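Local coordinates for protein nucleoside diphosphate kinase (Aquifex aeolicus, PDB 3ZTP) that probably transfers the gamma phosphate of ATP to nucleoside diphosphates by a ping-pong mechanism, through a phosphorylated enzyme intermediate, at residues E4-I9 / H120-P125; V10-M15 / G70-A75; A36-R41 / C133-G138; G91-E96 / S105-F110. All blocks are in the same frame, centred on the assembly; numbering follows the deposited sequence. Where two conformers were deposited one is given.

Contact 1 of 4, residues E4-I9 / H120-P125. With SO4 (sulfate ion), chain D.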
loop_
_atom_site.group_PDB
_atom_site.type_symbol
_atom_site.label_atom_id
_atom_site.label_comp_id
_atom_site.label_asym_id
_atom_site.label_seq_id
_atom_site.Cartn_x
_atom_site.Cartn_y
_atom_site.Cartn_z
ATOM N N GLU A 4 23.481 -4.558 -6.802
ATOM C CA GLU A 4 22.555 -5.480 -6.163
ATOM C C GLU A 4 21.535 -4.713 -5.327
ATOM O O GLU A 4 21.745 -3.553 -4.971
ATOM C CB GLU A 4 23.318 -6.427 -5.231
ATOM C CG GLU A 4 24.291 -7.331 -5.961
ATOM C CD GLU A 4 25.186 -8.157 -5.053
ATOM O OE1 GLU A 4 25.267 -7.883 -3.837
ATOM O OE2 GLU A 4 25.838 -9.091 -5.572
ATOM N N ARG A 5 20.432 -5.378 -5.004
ATOM C CA ARG A 5 19.482 -4.880 -4.023
ATOM C C ARG A 5 19.405 -5.823 -2.841
ATOM O O ARG A 5 19.430 -7.051 -2.985
ATOM C CB ARG A 5 18.096 -4.758 -4.633
ATOM C CG ARG A 5 17.968 -3.657 -5.638
ATOM C CD ARG A 5 16.616 -3.657 -6.314
ATOM N NE ARG A 5 16.518 -2.521 -7.227
ATOM C CZ ARG A 5 15.483 -2.295 -8.026
ATOM N NH1 ARG A 5 14.459 -3.128 -8.019
ATOM N NH2 ARG A 5 15.485 -1.237 -8.835
ATOM N N THR A 6 19.301 -5.261 -1.640
ATOM C CA THR A 6 19.164 -6.066 -0.442
ATOM C C THR A 6 18.093 -5.442 0.425
ATOM O O THR A 6 17.776 -4.259 0.278
ATOM C CB THR A 6 20.511 -6.209 0.301
ATOM O OG1 THR A 6 20.320 -7.176 1.319
ATOM C CG2 THR A 6 20.983 -4.900 0.943
ATOM N N LEU A 7 17.505 -6.229 1.315
ATOM C CA LEU A 7 16.476 -5.725 2.223
ATOM C C LEU A 7 17.067 -5.564 3.608
ATOM O O LEU A 7 17.699 -6.499 4.114
ATOM C CB LEU A 7 15.309 -6.703 2.291
ATOM C CG LEU A 7 14.142 -6.159 3.132
ATOM C CD1 LEU A 7 13.274 -5.200 2.346
ATOM C CD2 LEU A 7 13.310 -7.257 3.770
ATOM N N ILE A 8 16.823 -4.415 4.241
ATOM C CA ILE A 8 17.047 -4.287 5.677
ATOM C C ILE A 8 15.724 -4.098 6.393
ATOM O O ILE A 8 14.767 -3.527 5.850
ATOM C CB ILE A 8 18.026 -3.156 6.065
ATOM C CG1 ILE A 8 17.543 -1.785 5.564
ATOM C CG2 ILE A 8 19.414 -3.477 5.556
ATOM C CD1 ILE A 8 18.241 -0.594 6.220
ATOM N N ILE A 9 15.664 -4.597 7.627
ATOM C CA ILE A 9 14.541 -4.281 8.528
ATOM C C ILE A 9 15.125 -3.789 9.838
ATOM O O ILE A 9 15.916 -4.498 10.466
ATOM C CB ILE A 9 13.620 -5.476 8.809
ATOM C CG1 ILE A 9 13.142 -6.076 7.491
ATOM C CG2 ILE A 9 12.454 -5.002 9.646
ATOM C CD1 ILE A 9 12.308 -7.357 7.681
ATOM N N HIS A 120 17.913 -6.550 10.619
ATOM C CA HIS A 120 17.963 -7.691 9.725
ATOM C C HIS A 120 18.518 -7.223 8.378
ATOM O O HIS A 120 18.132 -6.149 7.906
ATOM C CB HIS A 120 16.541 -8.207 9.460
ATOM C CG HIS A 120 16.470 -9.184 8.333
ATOM N ND1 HIS A 120 16.655 -10.531 8.520
ATOM C CD2 HIS A 120 16.284 -9.005 7.009
ATOM C CE1 HIS A 120 16.568 -11.148 7.354
ATOM N NE2 HIS A 120 16.343 -10.244 6.425
ATOM N N ALA A 121 19.353 -8.027 7.734
ATOM C CA ALA A 121 19.671 -7.825 6.320
ATOM C C ALA A 121 19.650 -9.145 5.589
ATOM O O ALA A 121 20.007 -10.185 6.153
ATOM C CB ALA A 121 21.032 -7.162 6.139
ATOM N N SER A 122 19.248 -9.109 4.331
ATOM C CA SER A 122 19.258 -10.319 3.504
ATOM C C SER A 122 20.653 -10.949 3.451
ATOM O O SER A 122 21.666 -10.262 3.417
ATOM C CB SER A 122 18.832 -9.973 2.075
ATOM O OG SER A 122 17.616 -9.259 2.048
ATOM N N ASP A 123 20.659 -12.268 3.373
ATOM C CA ASP A 123 21.875 -13.077 3.464
ATOM C C ASP A 123 22.542 -13.285 2.117
ATOM O O ASP A 123 23.750 -13.437 2.041
ATOM C CB ASP A 123 21.523 -14.449 4.051
ATOM C CG ASP A 123 22.718 -15.395 4.115
ATOM O OD1 ASP A 123 23.644 -15.128 4.906
ATOM O OD2 ASP A 123 22.708 -16.427 3.399
ATOM N N SER A 124 21.746 -13.300 1.063
ATOM C CA SER A 124 22.175 -13.812 -0.241
ATOM C C SER A 124 21.304 -13.208 -1.326
ATOM O O SER A 124 20.259 -12.651 -1.019
ATOM C CB SER A 124 22.025 -15.329 -0.281
ATOM O OG SER A 124 20.665 -15.702 -0.217
ATOM N N PRO A 125 21.686 -13.360 -2.599
ATOM C CA PRO A 125 20.831 -12.831 -3.668
ATOM C C PRO A 125 19.434 -13.438 -3.667
ATOM O O PRO A 125 18.454 -12.729 -3.887
ATOM C CB PRO A 125 21.588 -13.249 -4.942
ATOM C CG PRO A 125 23.006 -13.275 -4.535
ATOM C CD PRO A 125 22.991 -13.817 -3.121
HETATM S S SO4 D . 17.331 -11.723 11.418
HETATM O O1 SO4 D . 18.501 -10.870 11.589
HETATM O O2 SO4 D . 17.481 -12.500 10.189
HETATM O O3 SO4 D . 17.196 -12.698 12.497
HETATM O O4 SO4 D . 16.134 -10.927 11.404
HETATM O O HOH W 1 22.537 -7.652 2.940
#
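Ile9 and His120 form an antiparallel hydrogen-bonded pair: His120 N donates to Ile9 O at 2.9 Å, nearly straight with 169° at the hydrogen, and Ile9 N donates to His120 O at 2.9 Å. Further along, the pattern changes. Ser122 N still reaches Leu7 O (3.0 Å), but Leu7 N donates to the hydroxyl oxygen Ser122 OG (3.1 Å) instead of a main-chain carbonyl, as the 120-125 chain leaves the sheet. Ser122 O accepts a hydrogen bond from a water, which itself accepts one from Thr6 OG1. Here the short strand 119-121 flanks strand 3-10 in the antiparallel sheet of the nucleoside diphosphate kinase fold, and it carries the residue predicted to become the pros-phosphohistidine. His120 ND1, the pros nitrogen, donates to sulfate O2 at 2.7 Å, with the sulfur in the ring plane at the edge, consistent with a phosphoryl position. One carboxylate oxygen, Glu131 OE1, is shared by His120 NE2 and Ser122 OG, and both ring nitrogens therefore have partners. The side chains of Ile8 and Ala121 lie on the face opposite those of Ile9 and His120, Ile8 CG2 touching Ala121 CB at 4.1 Å.

Contact 2 of 4, residues V10-M15 / G70-A75. With SO4 (sulfate ion), chain D.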
loop_
_atom_site.group_PDB
_atom_site.type_symbol
_atom_site.label_atom_id
_atom_site.label_comp_id
_atom_site.label_asym_id
_atom_site.label_seq_id
_atom_site.Cartn_x
_atom_site.Cartn_y
_atom_site.Cartn_z
ATOM N N VAL A 10 14.716 -2.591 10.247
ATOM C CA VAL A 10 15.080 -2.051 11.561
ATOM C C VAL A 10 14.102 -2.642 12.554
ATOM O O VAL A 10 12.879 -2.462 12.413
ATOM C CB VAL A 10 15.060 -0.524 11.555
ATOM C CG1 VAL A 10 15.375 0.047 12.939
ATOM C CG2 VAL A 10 16.038 -0.000 10.506
ATOM N N LYS A 11 14.624 -3.396 13.509
ATOM C CA LYS A 11 13.823 -4.229 14.390
ATOM C C LYS A 11 13.270 -3.412 15.556
ATOM O O LYS A 11 13.685 -2.273 15.808
ATOM C CB LYS A 11 14.657 -5.408 14.893
ATOM C CG LYS A 11 15.219 -6.287 13.810
ATOM C CD LYS A 11 15.968 -7.494 14.370
ATOM C CE LYS A 11 16.358 -8.506 13.318
ATOM N NZ LYS A 11 17.172 -9.609 13.853
ATOM N N PRO A 12 12.309 -3.978 16.291
ATOM C CA PRO A 12 11.653 -3.155 17.307
ATOM C C PRO A 12 12.578 -2.651 18.417
ATOM O O PRO A 12 12.277 -1.613 19.031
ATOM C CB PRO A 12 10.541 -4.071 17.846
ATOM C CG PRO A 12 10.236 -4.961 16.716
ATOM C CD PRO A 12 11.584 -5.246 16.080
ATOM N N ASP A 13 13.654 -3.374 18.718
ATOM C CA ASP A 13 14.610 -2.882 19.711
ATOM C C ASP A 13 15.237 -1.558 19.279
ATOM O O ASP A 13 15.303 -0.614 20.074
ATOM C CB ASP A 13 15.674 -3.922 20.053
ATOM C CG ASP A 13 16.456 -4.417 18.843
ATOM O OD1 ASP A 13 15.912 -4.476 17.717
ATOM O OD2 ASP A 13 17.640 -4.773 19.034
ATOM N N ALA A 14 15.716 -1.490 18.046
ATOM C CA ALA A 14 16.331 -0.268 17.548
ATOM C C ALA A 14 15.294 0.824 17.359
ATOM O O ALA A 14 15.590 2.005 17.557
ATOM C CB ALA A 14 17.084 -0.558 16.237
ATOM N N MET A 15 14.080 0.448 16.980
ATOM C CA MET A 15 12.986 1.404 16.869
ATOM C C MET A 15 12.752 2.075 18.212
ATOM O O MET A 15 12.727 3.302 18.300
ATOM C CB MET A 15 11.718 0.713 16.363
ATOM C CG MET A 15 11.879 0.189 14.961
ATOM S SD MET A 15 11.959 1.486 13.697
ATOM C CE MET A 15 10.180 1.810 13.737
ATOM N N GLY A 70 5.962 -4.895 17.673
ATOM C CA GLY A 70 5.811 -3.468 17.474
ATOM C C GLY A 70 6.157 -3.163 16.035
ATOM O O GLY A 70 6.601 -4.045 15.306
ATOM N N PRO A 71 5.947 -1.925 15.615
ATOM C CA PRO A 71 6.260 -1.623 14.218
ATOM C C PRO A 71 7.750 -1.755 13.893
ATOM O O PRO A 71 8.636 -1.615 14.769
ATOM C CB PRO A 71 5.807 -0.177 14.038
ATOM C CG PRO A 71 5.356 0.317 15.370
ATOM C CD PRO A 71 5.349 -0.800 16.350
ATOM N N VAL A 72 8.029 -2.018 12.622
ATOM C CA VAL A 72 9.374 -2.066 12.085
ATOM C C VAL A 72 9.434 -1.197 10.860
ATOM O O VAL A 72 8.400 -0.759 10.338
ATOM C CB VAL A 72 9.809 -3.510 11.730
ATOM C CG1 VAL A 72 9.888 -4.385 12.985
ATOM C CG2 VAL A 72 8.859 -4.183 10.750
ATOM N N VAL A 73 10.640 -0.930 10.390
ATOM C CA VAL A 73 10.831 -0.201 9.140
ATOM C C VAL A 73 11.719 -1.012 8.241
ATOM O O VAL A 73 12.824 -1.412 8.612
ATOM C CB VAL A 73 11.459 1.179 9.375
ATOM C CG1 VAL A 73 11.890 1.810 8.055
ATOM C CG2 VAL A 73 10.458 2.083 10.114
ATOM N N ALA A 74 11.263 -1.252 7.024
ATOM C CA ALA A 74 12.068 -1.926 6.014
ATOM C C ALA A 74 12.494 -0.960 4.921
ATOM O O ALA A 74 11.794 0.020 4.630
ATOM C CB ALA A 74 11.276 -3.089 5.388
ATOM N N ALA A 75 13.658 -1.245 4.320
ATOM C CA ALA A 75 14.171 -0.481 3.190
ATOM C C ALA A 75 14.832 -1.403 2.206
ATOM O O ALA A 75 15.444 -2.410 2.601
ATOM C CB ALA A 75 15.180 0.556 3.655
HETATM S S SO4 D . 17.331 -11.723 11.418
HETATM O O1 SO4 D . 18.501 -10.870 11.589
HETATM O O2 SO4 D . 17.481 -12.500 10.189
HETATM O O3 SO4 D . 17.196 -12.698 12.497
HETATM O O4 SO4 D . 16.134 -10.927 11.404
#
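Val10 and Val73 join the two segments as an antiparallel hydrogen-bonded pair of unequal strength: Val10 N donates to Val73 O at 2.8 Å, whereas the return bond from Val73 N to Val10 O is weak at 3.4 Å. The same carbonyl Val10 O lies only 3.3 Å from Val72 CB. The Met15 side chain, in one of its two deposited conformers, reaches back from the first helical turn over the start of the strand. Its CB stands at the margin of the contact, near the carbonyl Pro71 O. Met15 CG comes closer, 3.7 Å from Pro71 O. The chain then bends at chi2 (-71°), which sets Met15 SD 3.9 Å from Val73 CG2. A second bend at chi3 (-76°) puts Met15 CE against Val73 CG2 at 3.6 Å, with Pro71 O also near this terminal methyl. The two side chains, Met15 and Val73, cross at about a right angle. The sheet belongs to the ferredoxin-like core of the family, with 3-10 and 72-78 as its inner strands, and the chain passes from the end of 3-10 directly into helix 12-17, with Lys11 at the N-cap position. Pro12 and Val72 lie side by side and point the same way, with Pro12 CD 3.6 Å from Val72 CG1. Lys11 turns from this packing: its extended chain carries NZ to Asn117 and, by weak bonds, to the sulfate, O1 being 2.9 Å from Lys11 NZ. Lys11 is a predicted ATP-binding residue. A second subunit adds packing of its Leu37 on Val73 and of its Val142 on Pro71.

Contact 3 of 4, residues A36-R41 / C133-G138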
loop_
_atom_site.group_PDB
_atom_site.type_symbol
_atom_site.label_atom_id
_atom_site.label_comp_id
_atom_site.label_asym_id
_atom_site.label_seq_id
_atom_site.Cartn_x
_atom_site.Cartn_y
_atom_site.Cartn_z
ATOM N N ALA A 36 13.135 1.746 -1.654
ATOM C CA ALA A 36 11.804 1.598 -1.073
ATOM C C ALA A 36 11.967 1.715 0.431
ATOM O O ALA A 36 13.034 1.398 0.989
ATOM C CB ALA A 36 11.174 0.246 -1.445
ATOM N N LEU A 37 10.931 2.179 1.096
ATOM C CA LEU A 37 10.983 2.419 2.533
ATOM C C LEU A 37 9.599 2.453 3.073
ATOM O O LEU A 37 8.752 3.155 2.527
ATOM C CB LEU A 37 11.676 3.777 2.803
ATOM C CG LEU A 37 11.841 4.184 4.261
ATOM C CD1 LEU A 37 12.874 3.396 4.939
ATOM C CD2 LEU A 37 12.194 5.660 4.335
ATOM N N LYS A 38 9.345 1.744 4.154
ATOM C CA LYS A 38 8.102 1.966 4.865
ATOM C C LYS A 38 8.121 1.353 6.237
ATOM O O LYS A 38 8.890 0.453 6.535
ATOM C CB LYS A 38 6.908 1.423 4.086
ATOM C CG LYS A 38 6.770 -0.091 4.162
ATOM C CD LYS A 38 5.730 -0.608 3.159
ATOM C CE LYS A 38 5.806 -2.109 2.994
ATOM N NZ LYS A 38 4.803 -2.530 1.969
ATOM N N MET A 39 7.249 1.908 7.063
ATOM C CA MET A 39 6.935 1.419 8.405
ATOM C C MET A 39 5.684 0.566 8.326
ATOM O O MET A 39 4.705 0.966 7.708
ATOM C CB MET A 39 6.711 2.602 9.342
ATOM C CG MET A 39 6.316 2.177 10.724
ATOM S SD MET A 39 6.212 3.586 11.850
ATOM C CE MET A 39 7.888 4.029 11.949
ATOM N N PHE A 40 5.709 -0.607 8.945
ATOM C CA PHE A 40 4.579 -1.506 8.956
ATOM C C PHE A 40 4.678 -2.352 10.213
ATOM O O PHE A 40 5.650 -2.242 10.974
ATOM C CB PHE A 40 4.549 -2.376 7.678
ATOM C CG PHE A 40 5.680 -3.332 7.591
ATOM C CD1 PHE A 40 6.923 -2.906 7.161
ATOM C CD2 PHE A 40 5.528 -4.666 7.999
ATOM C CE1 PHE A 40 8.009 -3.781 7.129
ATOM C CE2 PHE A 40 6.614 -5.551 7.927
ATOM C CZ PHE A 40 7.846 -5.089 7.510
ATOM N N ARG A 41 3.676 -3.188 10.443
ATOM C CA ARG A 41 3.684 -4.099 11.579
ATOM C C ARG A 41 3.416 -5.509 11.079
ATOM O O ARG A 41 2.357 -5.784 10.494
ATOM C CB ARG A 41 2.631 -3.682 12.581
ATOM C CG ARG A 41 2.446 -4.702 13.690
ATOM C CD ARG A 41 2.740 -4.106 14.999
ATOM N NE ARG A 41 2.613 -5.067 16.090
ATOM C CZ ARG A 41 2.272 -4.712 17.313
ATOM N NH1 ARG A 41 2.037 -3.434 17.590
ATOM N NH2 ARG A 41 2.198 -5.632 18.257
ATOM N N CYS A 133 10.377 -9.027 -2.113
ATOM C CA CYS A 133 9.011 -9.253 -2.571
ATOM C C CYS A 133 8.043 -9.483 -1.416
ATOM O O CYS A 133 6.845 -9.191 -1.530
ATOM C CB CYS A 133 8.969 -10.440 -3.530
ATOM S SG CYS A 133 9.657 -10.058 -5.159
ATOM N N PHE A 134 8.519 -10.012 -0.309
ATOM C CA PHE A 134 7.614 -10.228 0.797
ATOM C C PHE A 134 7.074 -8.900 1.325
ATOM O O PHE A 134 5.912 -8.807 1.738
ATOM C CB PHE A 134 8.273 -11.004 1.933
ATOM C CG PHE A 134 7.281 -11.634 2.854
ATOM C CD1 PHE A 134 6.715 -10.949 3.909
ATOM C CD2 PHE A 134 6.847 -12.907 2.587
ATOM C CE1 PHE A 134 5.754 -11.550 4.717
ATOM C CE2 PHE A 134 5.890 -13.518 3.398
ATOM C CZ PHE A 134 5.340 -12.825 4.452
ATOM N N ILE A 135 7.915 -7.872 1.338
ATOM C CA ILE A 135 7.585 -6.600 1.969
ATOM C C ILE A 135 7.091 -5.550 0.973
ATOM O O ILE A 135 6.201 -4.773 1.285
ATOM C CB ILE A 135 8.832 -6.042 2.710
ATOM C CG1 ILE A 135 9.344 -7.056 3.743
ATOM C CG2 ILE A 135 8.536 -4.685 3.358
ATOM C CD1 ILE A 135 8.307 -7.497 4.774
ATOM N N PHE A 136 7.694 -5.530 -0.217
ATOM C CA PHE A 136 7.469 -4.472 -1.200
ATOM C C PHE A 136 7.104 -5.034 -2.552
ATOM O O PHE A 136 7.827 -5.881 -3.075
ATOM C CB PHE A 136 8.758 -3.639 -1.418
ATOM C CG PHE A 136 9.187 -2.821 -0.231
ATOM C CD1 PHE A 136 8.477 -1.708 0.161
ATOM C CD2 PHE A 136 10.301 -3.189 0.480
ATOM C CE1 PHE A 136 8.897 -0.952 1.247
ATOM C CE2 PHE A 136 10.755 -2.417 1.545
ATOM C CZ PHE A 136 10.042 -1.327 1.937
ATOM N N SER A 137 6.057 -4.497 -3.163
ATOM C CA SER A 137 5.795 -4.804 -4.567
ATOM C C SER A 137 6.702 -3.967 -5.453
ATOM O O SER A 137 7.297 -2.959 -5.025
ATOM C CB SER A 137 4.361 -4.472 -4.933
ATOM O OG SER A 137 4.182 -3.076 -4.968
ATOM N N GLY A 138 6.784 -4.328 -6.713
ATOM C CA GLY A 138 7.439 -3.512 -7.706
ATOM C C GLY A 138 6.891 -2.116 -7.785
ATOM O O GLY A 138 7.627 -1.166 -8.080
#
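Lys38 sets CG between its backbone N and carbonyl carbon (chi1 77°), while Phe136 sets CG anti to its carbonyl carbon (chi1 -67°), and the two side chains slide past each other in opposite directions. Lys38 CG thereby meets Phe136 CE1 at 3.7 Å. Lys38 and Ile135 each have two deposited conformers, and their contacts are those of the conformer given. The extended lysine chain brings Lys38 NZ to Ile135 O at 2.7 Å, with a C=O...N angle of 164°, nearly along the C=O axis. The ammonium group also forms a salt bridge with Glu140; its charge would probably be favourable beside Ile135 O, a carbonyl at the C-terminal end of helix 125-135. Ala36 CB makes a CH-pi contact over the centre of the Phe136 ring, 3.6 Å from its centroid, and Ile135 CG2 covers the opposite face toward the rim. An alanine at Phe136 would probably open a gap beneath Ala36 CB and leave the Lys38 methylenes without the ring they pack on. Phe40 and Ile135 cross at about a right angle, with Phe40 CZ 3.7 Å from Ile135 CD1. Leu37 and Met39 bond through their backbones to a second subunit, while Cys133 forms a disulfide with Cys133 of a third. The contact seats the end of helix 125-135 and the following turn on strand 33-40, an outermost strand of the sheet within this chain, with 72-78 beside it.

Contact 4 of 4, residues G91-E96 / S105-F110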
loop_
_atom_site.group_PDB
_atom_site.type_symbol
_atom_site.label_atom_id
_atom_site.label_comp_id
_atom_site.label_asym_id
_atom_site.label_seq_id
_atom_site.Cartn_x
_atom_site.Cartn_y
_atom_site.Cartn_z
ATOM N N GLY A 91 27.473 -5.818 10.883
ATOM C CA GLY A 91 28.303 -6.505 11.850
ATOM C C GLY A 91 27.759 -7.869 12.230
ATOM O O GLY A 91 26.671 -8.268 11.803
ATOM N N PRO A 92 28.517 -8.580 13.062
ATOM C CA PRO A 92 28.128 -9.918 13.488
ATOM C C PRO A 92 26.761 -9.958 14.163
ATOM O O PRO A 92 26.381 -9.007 14.837
ATOM C CB PRO A 92 29.222 -10.271 14.501
ATOM C CG PRO A 92 30.367 -9.417 14.185
ATOM C CD PRO A 92 29.829 -8.167 13.573
ATOM N N THR A 93 26.048 -11.067 13.977
ATOM C CA THR A 93 24.740 -11.299 14.580
ATOM C C THR A 93 24.717 -10.989 16.064
ATOM O O THR A 93 23.765 -10.401 16.594
ATOM C CB THR A 93 24.350 -12.790 14.434
ATOM O OG1 THR A 93 24.523 -13.182 13.073
ATOM C CG2 THR A 93 22.909 -13.028 14.872
ATOM N N ASP A 94 25.764 -11.431 16.736
ATOM C CA ASP A 94 25.880 -11.255 18.162
ATOM C C ASP A 94 26.405 -9.826 18.401
ATOM O O ASP A 94 27.568 -9.522 18.168
ATOM C CB ASP A 94 26.845 -12.312 18.721
ATOM C CG ASP A 94 27.102 -12.166 20.211
ATOM O OD1 ASP A 94 26.770 -11.152 20.832
ATOM O OD2 ASP A 94 27.704 -13.094 20.797
ATOM N N SER A 95 25.536 -8.952 18.886
ATOM C CA SER A 95 25.871 -7.536 19.083
ATOM C C SER A 95 27.074 -7.333 20.000
ATOM O O SER A 95 27.799 -6.344 19.862
ATOM C CB SER A 95 24.680 -6.767 19.662
ATOM O OG SER A 95 23.521 -6.866 18.856
ATOM N N GLU A 96 27.273 -8.246 20.961
ATOM C CA GLU A 96 28.424 -8.155 21.849
ATOM C C GLU A 96 29.689 -8.448 21.085
ATOM O O GLU A 96 30.694 -7.770 21.283
ATOM C CB GLU A 96 28.314 -9.135 23.020
ATOM C CG GLU A 96 27.413 -8.635 24.087
ATOM C CD GLU A 96 28.023 -7.471 24.827
ATOM O OE1 GLU A 96 29.101 -7.626 25.426
ATOM O OE2 GLU A 96 27.427 -6.387 24.807
ATOM N N SER A 105 29.872 -0.739 13.717
ATOM C CA SER A 105 28.828 -1.449 13.001
ATOM C C SER A 105 27.465 -1.143 13.585
ATOM O O SER A 105 27.332 -0.736 14.732
ATOM C CB SER A 105 29.090 -2.940 13.004
ATOM O OG SER A 105 29.010 -3.513 14.302
ATOM N N ILE A 106 26.425 -1.353 12.791
ATOM C CA ILE A 106 25.082 -1.066 13.271
ATOM C C ILE A 106 24.789 -1.869 14.545
ATOM O O ILE A 106 24.227 -1.339 15.499
ATOM C CB ILE A 106 24.006 -1.360 12.195
ATOM C CG1 ILE A 106 24.218 -0.532 10.923
ATOM C CG2 ILE A 106 22.625 -1.159 12.771
ATOM C CD1 ILE A 106 24.218 0.941 11.147
ATOM N N ARG A 107 25.136 -3.158 14.559
ATOM C CA ARG A 107 24.823 -3.992 15.719
ATOM C C ARG A 107 25.648 -3.609 16.928
ATOM O O ARG A 107 25.167 -3.646 18.059
ATOM C CB ARG A 107 24.926 -5.488 15.385
ATOM C CG ARG A 107 23.811 -5.879 14.429
ATOM C CD ARG A 107 23.902 -7.268 13.950
ATOM N NE ARG A 107 22.712 -7.671 13.234
ATOM C CZ ARG A 107 22.702 -8.620 12.318
ATOM N NH1 ARG A 107 23.816 -9.212 11.946
ATOM N NH2 ARG A 107 21.573 -8.995 11.755
ATOM N N ALA A 108 26.898 -3.205 16.721
ATOM C CA ALA A 108 27.699 -2.720 17.832
ATOM C C ALA A 108 27.092 -1.459 18.418
ATOM O O ALA A 108 27.068 -1.283 19.644
ATOM C CB ALA A 108 29.119 -2.477 17.405
ATOM N N GLN A 109 26.634 -0.562 17.562
ATOM C CA GLN A 109 26.124 0.733 18.008
ATOM C C GLN A 109 24.759 0.660 18.647
ATOM O O GLN A 109 24.491 1.369 19.615
ATOM C CB GLN A 109 26.077 1.698 16.829
ATOM C CG GLN A 109 27.474 2.075 16.370
ATOM C CD GLN A 109 28.110 3.123 17.275
ATOM O OE1 GLN A 109 29.246 2.948 17.786
ATOM N NE2 GLN A 109 27.396 4.229 17.465
ATOM N N PHE A 110 23.891 -0.208 18.117
ATOM C CA PHE A 110 22.471 -0.175 18.482
ATOM C C PHE A 110 21.898 -1.512 18.937
ATOM O O PHE A 110 20.761 -1.561 19.402
ATOM C CB PHE A 110 21.631 0.374 17.299
ATOM C CG PHE A 110 22.075 1.726 16.841
ATOM C CD1 PHE A 110 22.005 2.811 17.697
ATOM C CD2 PHE A 110 22.623 1.891 15.607
ATOM C CE1 PHE A 110 22.451 4.076 17.284
ATOM C CE2 PHE A 110 23.080 3.154 15.185
ATOM C CZ PHE A 110 22.991 4.235 16.046
#
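Arg107 and Gly91 are linked by the one hydrogen bond that crosses between the segments: NH1 of Arg107 donates to Gly91 O at 3.0 Å, with 141° at the hydrogen and the oxygen 22° out of the guanidinium plane. The other nitrogens bind beyond the segments, NH2 to Ile119 O and NE weakly to Asn117 O. A side-chain capping bond occurs at each helix start: Asp94 OD1 accepts from Glu96 N at 3.0 Å, and Ser105 OG, also hydrogen-bonded to Ala102 O, accepts from Ala108 N at 3.2 Å. Van der Waals contacts complete the interface. Arg107 CD lies 3.2 Å from Pro92 O, and Arg107 NH1 is 3.5 Å from Thr93 CA, the arginine running side by side with Thr93. Ser95 CB meets Arg107 O at 3.5 Å, while Ser95 OG is bonded to Asp113. Gly91 CA, at a residue with positive phi, packs on Ser105 CB at 3.8 Å. An alanine at Arg107 would probably leave Gly91 O and Ile119 O without their guanidinium donors and remove the packing of CD on Pro92 O. Thr93 and Arg107 are predicted ATP-binding residues. This region probably corresponds to the Kpn loop of the family: helix 106-110 packs on helix 82-90 through Ile106 and Arg107 and on helix 20-29 through Ile106, while helix 95-101 lies against Pro92, Ser105 and Ala108.

Overall arrangement
Contacts 1, 2 and 3 share one antiparallel sheet. Contact 1 joins contact 2 where Ile8 N meets Ala75 O at 2.9 Å, and contact 2 joins contact 3 where Val72 N meets Phe40 O at 2.9 Å; their centres lie 15 and 12 Å apart. Leu7, in contact 1, packs on Ile135 and Phe136 of contact 3. In the active site His120 and, by weak bonds, Lys11 contact the same sulfate, which Tyr51 also binds; Arg107 of contact 4, in the probable Kpn loop, makes a long, weak ion pair with it. Contact 4 comes within about 4 Å (nearest atoms) of contacts 1 and 2 without touching them. Contact 3, at the subunit interfaces, has its centre 24 Å from that of contact 4.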